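NBS-LRR class disease resistance protein (PDB 6FU9) probably acts as an intracellular immune receptor of rice, seen here through a small heavy-metal-associated domain thought to recognise a pathogen effector. Local coordinates at residues M25-S30 and R64-P69; N58-L63 and G68-L73. All coordinates share one frame; numbering follows the deposited sequence. Where two conformers were deposited one is given.

Contact 1: M25-S30 and R64-P69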
loop_
_atom_site.group_PDB
_atom_site.type_symbol
_atom_site.label_atom_id
_atom_site.label_comp_id
_atom_site.label_asym_id
_atom_site.label_seq_id
_atom_site.Cartn_x
_atom_site.Cartn_y
_atom_site.Cartn_z
ATOM N N MET A 25 10.934 -6.583 -8.789
ATOM C CA MET A 25 9.893 -6.405 -9.780
ATOM C C MET A 25 9.877 -7.604 -10.747
ATOM O O MET A 25 8.798 -8.055 -11.149
ATOM C CB MET A 25 9.885 -4.990 -10.443
ATOM C CG MET A 25 9.084 -3.749 -9.712
ATOM S SD MET A 25 9.299 -2.341 -10.696
ATOM C CE MET A 25 11.089 -2.148 -10.794
ATOM N N SER A 26 11.036 -8.138 -11.115
ATOM C CA SER A 26 11.103 -9.266 -12.004
ATOM C C SER A 26 10.479 -10.535 -11.384
ATOM O O SER A 26 9.740 -11.268 -12.042
ATOM C CB SER A 26 12.557 -9.511 -12.385
ATOM O OG SER A 26 12.582 -10.504 -13.356
ATOM N N LEU A 27 10.830 -10.790 -10.144
ATOM C CA LEU A 27 10.277 -11.945 -9.420
ATOM C C LEU A 27 8.762 -11.843 -9.311
ATOM O O LEU A 27 8.056 -12.802 -9.624
ATOM C CB LEU A 27 10.910 -12.042 -8.043
ATOM C CG LEU A 27 10.552 -13.227 -7.164
ATOM C CD1 LEU A 27 11.665 -13.314 -6.103
ATOM C CD2 LEU A 27 9.246 -13.059 -6.502
ATOM N N VAL A 28 8.271 -10.689 -8.945
ATOM C CA VAL A 28 6.833 -10.523 -8.824
ATOM C C VAL A 28 6.155 -10.646 -10.140
ATOM O O VAL A 28 5.112 -11.345 -10.267
ATOM C CB VAL A 28 6.507 -9.192 -8.111
ATOM C CG1 VAL A 28 4.995 -8.978 -8.045
ATOM C CG2 VAL A 28 7.058 -9.136 -6.731
ATOM N N ALA A 29 6.669 -10.027 -11.186
ATOM C CA ALA A 29 6.061 -10.106 -12.494
ATOM C C ALA A 29 6.013 -11.531 -13.066
ATOM O O ALA A 29 5.173 -11.821 -13.910
ATOM C CB ALA A 29 6.733 -9.120 -13.437
ATOM N N SER A 30 6.922 -12.362 -12.618
ATOM C CA SER A 30 6.915 -13.751 -13.072
ATOM C C SER A 30 6.024 -14.683 -12.255
ATOM O O SER A 30 5.945 -15.845 -12.555
ATOM C CB SER A 30 8.322 -14.348 -13.175
ATOM O OG SER A 30 8.805 -14.154 -14.505
ATOM N N ARG A 64 11.500 -13.242 0.367
ATOM C CA ARG A 64 12.410 -13.346 1.489
ATOM C C ARG A 64 13.684 -14.082 1.101
ATOM O O ARG A 64 14.740 -13.760 1.642
ATOM C CB ARG A 64 11.655 -14.038 2.645
ATOM C CG ARG A 64 10.691 -13.093 3.308
ATOM C CD ARG A 64 9.808 -13.784 4.311
ATOM N NE ARG A 64 8.903 -12.802 4.915
ATOM C CZ ARG A 64 7.767 -13.101 5.572
ATOM N NH1 ARG A 64 7.296 -14.351 5.590
ATOM N NH2 ARG A 64 7.053 -12.140 6.109
ATOM N N LYS A 65 13.605 -15.066 0.211
ATOM C CA LYS A 65 14.794 -15.829 -0.202
ATOM C C LYS A 65 15.664 -15.066 -1.170
ATOM O O LYS A 65 16.886 -15.200 -1.116
ATOM C CB LYS A 65 14.378 -17.182 -0.828
ATOM C CG LYS A 65 13.830 -18.157 0.214
ATOM C CD LYS A 65 13.549 -19.574 -0.306
ATOM C CE LYS A 65 12.425 -19.607 -1.274
ATOM N NZ LYS A 65 12.112 -21.038 -1.555
ATOM N N LYS A 66 15.053 -14.228 -2.017
ATOM C CA LYS A 66 15.764 -13.663 -3.145
ATOM C C LYS A 66 15.972 -12.174 -3.073
ATOM O O LYS A 66 16.892 -11.650 -3.744
ATOM C CB LYS A 66 15.015 -14.040 -4.430
ATOM C CG LYS A 66 14.922 -15.540 -4.666
ATOM C CD LYS A 66 13.955 -15.864 -5.792
ATOM C CE LYS A 66 14.088 -17.303 -6.250
ATOM N NZ LYS A 66 15.366 -17.507 -6.991
ATOM N N VAL A 67 15.163 -11.440 -2.349
ATOM C CA VAL A 67 15.220 -9.965 -2.372
ATOM C C VAL A 67 15.543 -9.357 -1.044
ATOM O O VAL A 67 16.423 -8.491 -0.996
ATOM C CB VAL A 67 13.884 -9.384 -2.894
ATOM C CG1 VAL A 67 13.879 -7.854 -2.847
ATOM C CG2 VAL A 67 13.558 -9.903 -4.298
ATOM N N GLY A 68 14.878 -9.742 0.041
ATOM C CA GLY A 68 15.138 -9.127 1.337
ATOM C C GLY A 68 14.022 -9.435 2.292
ATOM O O GLY A 68 13.105 -10.186 1.914
ATOM N N PRO A 69 14.038 -8.841 3.474
ATOM C CA PRO A 69 13.119 -9.211 4.538
ATOM C C PRO A 69 11.698 -8.631 4.366
ATOM O O PRO A 69 11.241 -7.727 5.076
ATOM C CB PRO A 69 13.787 -8.669 5.773
ATOM C CG PRO A 69 14.642 -7.593 5.316
ATOM C CD PRO A 69 15.104 -7.965 3.967
#
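L27 meets K66 and V67 in a small, apolar helix-to-helix contact at the surface of the domain, where helix 18-29 passes the C-terminal end of helix 56-66. It illustrates how a single branched aliphatic side chain can bridge two helices packed on the same sheet. The two helices run in roughly opposite directions, and the nearest backbone approach is between L27 and K66, whose CA atoms are 8.5 Å apart. Only about 100 Å² is buried in all.

Nearly everything depends on one methyl group. L27 has its CG anti to the backbone N (chi1 -176°), which swings the branch out across the gap and brings CD1 against the flank of the lysine chain. CD1 lies 3.4 Å from K66 CD, tighter than usual for two carbons, and 3.8 Å from K66 CB, so the methylenes of the lysine are met along their length while the two side chains cross obliquely. K66 is extended as far as CE and then bends at chi4 (-71°), carrying NZ away from the leucine. From a different direction V67 reaches the same methyl through CG2, which is 4.3 Å from L27 CD1. V67 itself also packs on K23 and A24, and L27 on L59, A62 and L63, which continues the apolar seam between the helices into the interior.

No hydrogen bond or salt bridge crosses between the segments. Dispersion and the exclusion of water therefore account for the contact, and K66 contributes to it as a hydrocarbon arm: its methylenes extend the apolar seam to its solvent-facing border, while its charged end probably remains hydrated.

Contact 2: N58-L63 and G68-L73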
loop_
_atom_site.group_PDB
_atom_site.type_symbol
_atom_site.label_atom_id
_atom_site.label_comp_id
_atom_site.label_asym_id
_atom_site.label_seq_id
_atom_site.Cartn_x
_atom_site.Cartn_y
_atom_site.Cartn_z
ATOM N N ASN A 58 3.281 -18.115 -1.057
ATOM C CA ASN A 58 4.498 -18.492 -1.759
ATOM C C ASN A 58 5.253 -17.222 -2.189
ATOM O O ASN A 58 6.473 -17.235 -2.183
ATOM C CB ASN A 58 4.196 -19.435 -2.951
ATOM C CG ASN A 58 4.341 -20.927 -2.599
ATOM O OD1 ASN A 58 3.446 -21.755 -2.867
ATOM N ND2 ASN A 58 5.483 -21.285 -2.062
ATOM N N LEU A 59 4.536 -16.186 -2.576
ATOM C CA LEU A 59 5.230 -14.985 -3.058
ATOM C C LEU A 59 6.070 -14.323 -1.969
ATOM O O LEU A 59 7.250 -13.971 -2.201
ATOM C CB LEU A 59 4.206 -13.996 -3.601
ATOM C CG LEU A 59 4.805 -12.675 -4.097
ATOM C CD1 LEU A 59 5.934 -12.865 -5.091
ATOM C CD2 LEU A 59 3.694 -11.817 -4.673
ATOM N N VAL A 60 5.545 -14.190 -0.751
ATOM C CA VAL A 60 6.342 -13.639 0.299
ATOM C C VAL A 60 7.575 -14.474 0.636
ATOM O O VAL A 60 8.644 -13.937 0.915
ATOM C CB VAL A 60 5.523 -13.242 1.504
ATOM C CG1 VAL A 60 5.143 -14.475 2.343
ATOM C CG2 VAL A 60 6.255 -12.229 2.354
ATOM N N SER A 61 7.436 -15.792 0.595
ATOM C CA SER A 61 8.549 -16.678 0.813
ATOM C C SER A 61 9.646 -16.468 -0.228
ATOM O O SER A 61 10.865 -16.387 0.098
ATOM C CB SER A 61 8.028 -18.147 0.842
ATOM O OG SER A 61 9.093 -19.025 0.894
ATOM N N ALA A 62 9.236 -16.368 -1.487
ATOM C CA ALA A 62 10.194 -16.189 -2.567
ATOM C C ALA A 62 10.908 -14.847 -2.402
ATOM O O ALA A 62 12.140 -14.771 -2.561
ATOM C CB ALA A 62 9.490 -16.276 -3.919
ATOM N N LEU A 63 10.165 -13.809 -2.045
ATOM C CA LEU A 63 10.797 -12.485 -1.826
ATOM C C LEU A 63 11.784 -12.526 -0.710
ATOM O O LEU A 63 12.902 -11.911 -0.816
ATOM C CB LEU A 63 9.704 -11.422 -1.562
ATOM C CG LEU A 63 8.888 -11.032 -2.774
ATOM C CD1 LEU A 63 7.624 -10.297 -2.375
ATOM C CD2 LEU A 63 9.665 -10.204 -3.756
ATOM N N GLY A 68 14.878 -9.742 0.041
ATOM C CA GLY A 68 15.138 -9.127 1.337
ATOM C C GLY A 68 14.022 -9.435 2.292
ATOM O O GLY A 68 13.105 -10.186 1.914
ATOM N N PRO A 69 14.038 -8.841 3.474
ATOM C CA PRO A 69 13.119 -9.211 4.538
ATOM C C PRO A 69 11.698 -8.631 4.366
ATOM O O PRO A 69 11.241 -7.727 5.076
ATOM C CB PRO A 69 13.787 -8.669 5.773
ATOM C CG PRO A 69 14.642 -7.593 5.316
ATOM C CD PRO A 69 15.104 -7.965 3.967
ATOM N N ALA A 70 10.965 -9.155 3.413
ATOM C CA ALA A 70 9.660 -8.683 3.070
ATOM C C ALA A 70 8.632 -8.885 4.180
ATOM O O ALA A 70 8.618 -9.930 4.813
ATOM C CB ALA A 70 9.220 -9.350 1.774
ATOM N N MET A 71 7.802 -7.858 4.379
ATOM C CA MET A 71 6.643 -7.938 5.271
ATOM C C MET A 71 5.393 -7.482 4.521
ATOM O O MET A 71 5.434 -6.539 3.711
ATOM C CB MET A 71 6.827 -7.099 6.512
ATOM C CG MET A 71 8.054 -7.539 7.337
ATOM S SD MET A 71 7.810 -9.155 8.152
ATOM C CE MET A 71 6.736 -8.627 9.499
ATOM N N PHE A 72 4.264 -8.067 4.851
ATOM C CA PHE A 72 3.000 -7.543 4.364
ATOM C C PHE A 72 2.690 -6.203 4.996
ATOM O O PHE A 72 2.771 -6.051 6.233
ATOM C CB PHE A 72 1.843 -8.500 4.631
ATOM C CG PHE A 72 1.805 -9.735 3.778
ATOM C CD1 PHE A 72 1.103 -9.737 2.625
ATOM C CD2 PHE A 72 2.384 -10.922 4.197
ATOM C CE1 PHE A 72 0.976 -10.903 1.866
ATOM C CE2 PHE A 72 2.250 -12.066 3.463
ATOM C CZ PHE A 72 1.579 -12.057 2.263
ATOM N N LEU A 73 2.249 -5.241 4.191
ATOM C CA LEU A 73 1.701 -3.974 4.641
ATOM C C LEU A 73 0.205 -3.899 4.464
ATOM O O LEU A 73 -0.479 -3.303 5.299
ATOM C CB LEU A 73 2.418 -2.777 3.910
ATOM C CG LEU A 73 1.850 -1.365 4.167
ATOM C CD1 LEU A 73 1.964 -0.960 5.620
ATOM C CD2 LEU A 73 2.601 -0.340 3.280
#
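Along 58-63, V60 is the first residue to touch 68-73, the chain that returns from helix 56-66 into strand 71-77, and it packs against F72 and A70. Its CB points toward that chain. CG1 occupies the position between the backbone N and the carbonyl carbon (chi1 78°) and lies 3.9 Å from F72 CE2, meeting the ring obliquely near one of its far corners. The valine and phenylalanine side chains cross at about a right angle. CB approaches the same ring atom, while CG2 also skirts CE2 but lies as near to A70, with 4.2 Å between V60 CG2 and A70 CB.

One turn further on, L63 uses CB, the root of its side chain, rather than its branch: L63 CB is 4.0 Å from A70 CB. The small alanine is thus received between V60 and L63, and I13 also packs on both A70 and L63. L63 contributes its backbone as well. Its carbonyl O accepts a bond from G68 N, 3.1 Å long with an N-H...O angle of 162°. This bond spans five residues rather than the four of an alpha helix, and so closes the wider turn at the helix end. Directly afterwards P69 centres an inverse gamma turn, in which A70 N bonds to G68 O at 2.8 Å, and the chain sets off into the strand.

F72 also meets the F11 ring and an aromatic side chain of another protein chain, while L73 exchanges backbone hydrogen bonds with that chain, so the packing lies just behind an intermolecular interface. A last helix folded back over its following edge strand is the closing alpha-beta unit of the ferredoxin-like βαββαβ fold, the architecture of heavy-metal-associated domains.

Following the chain from the N terminus, helix 18-29 supplies the first half of contact 1, which stays open while strands 34-40 and 46-51 are laid down and closes when helix 56-66 ends. Contact 2 begins inside that long loop, at 58-63, but finishes beyond it in 68-73, so the two loops cross, and the second segments of both contacts include G68 and P69. Contact 1 ties helix to helix; contact 2 ties the second helix to the edge strand 71-77. Helix 56-66 is the common element. The two also touch directly: L27 CD2 packs on L59 CD1 at 3.6 Å, and R64 NE probably bonds to A70 O at 2.9 Å.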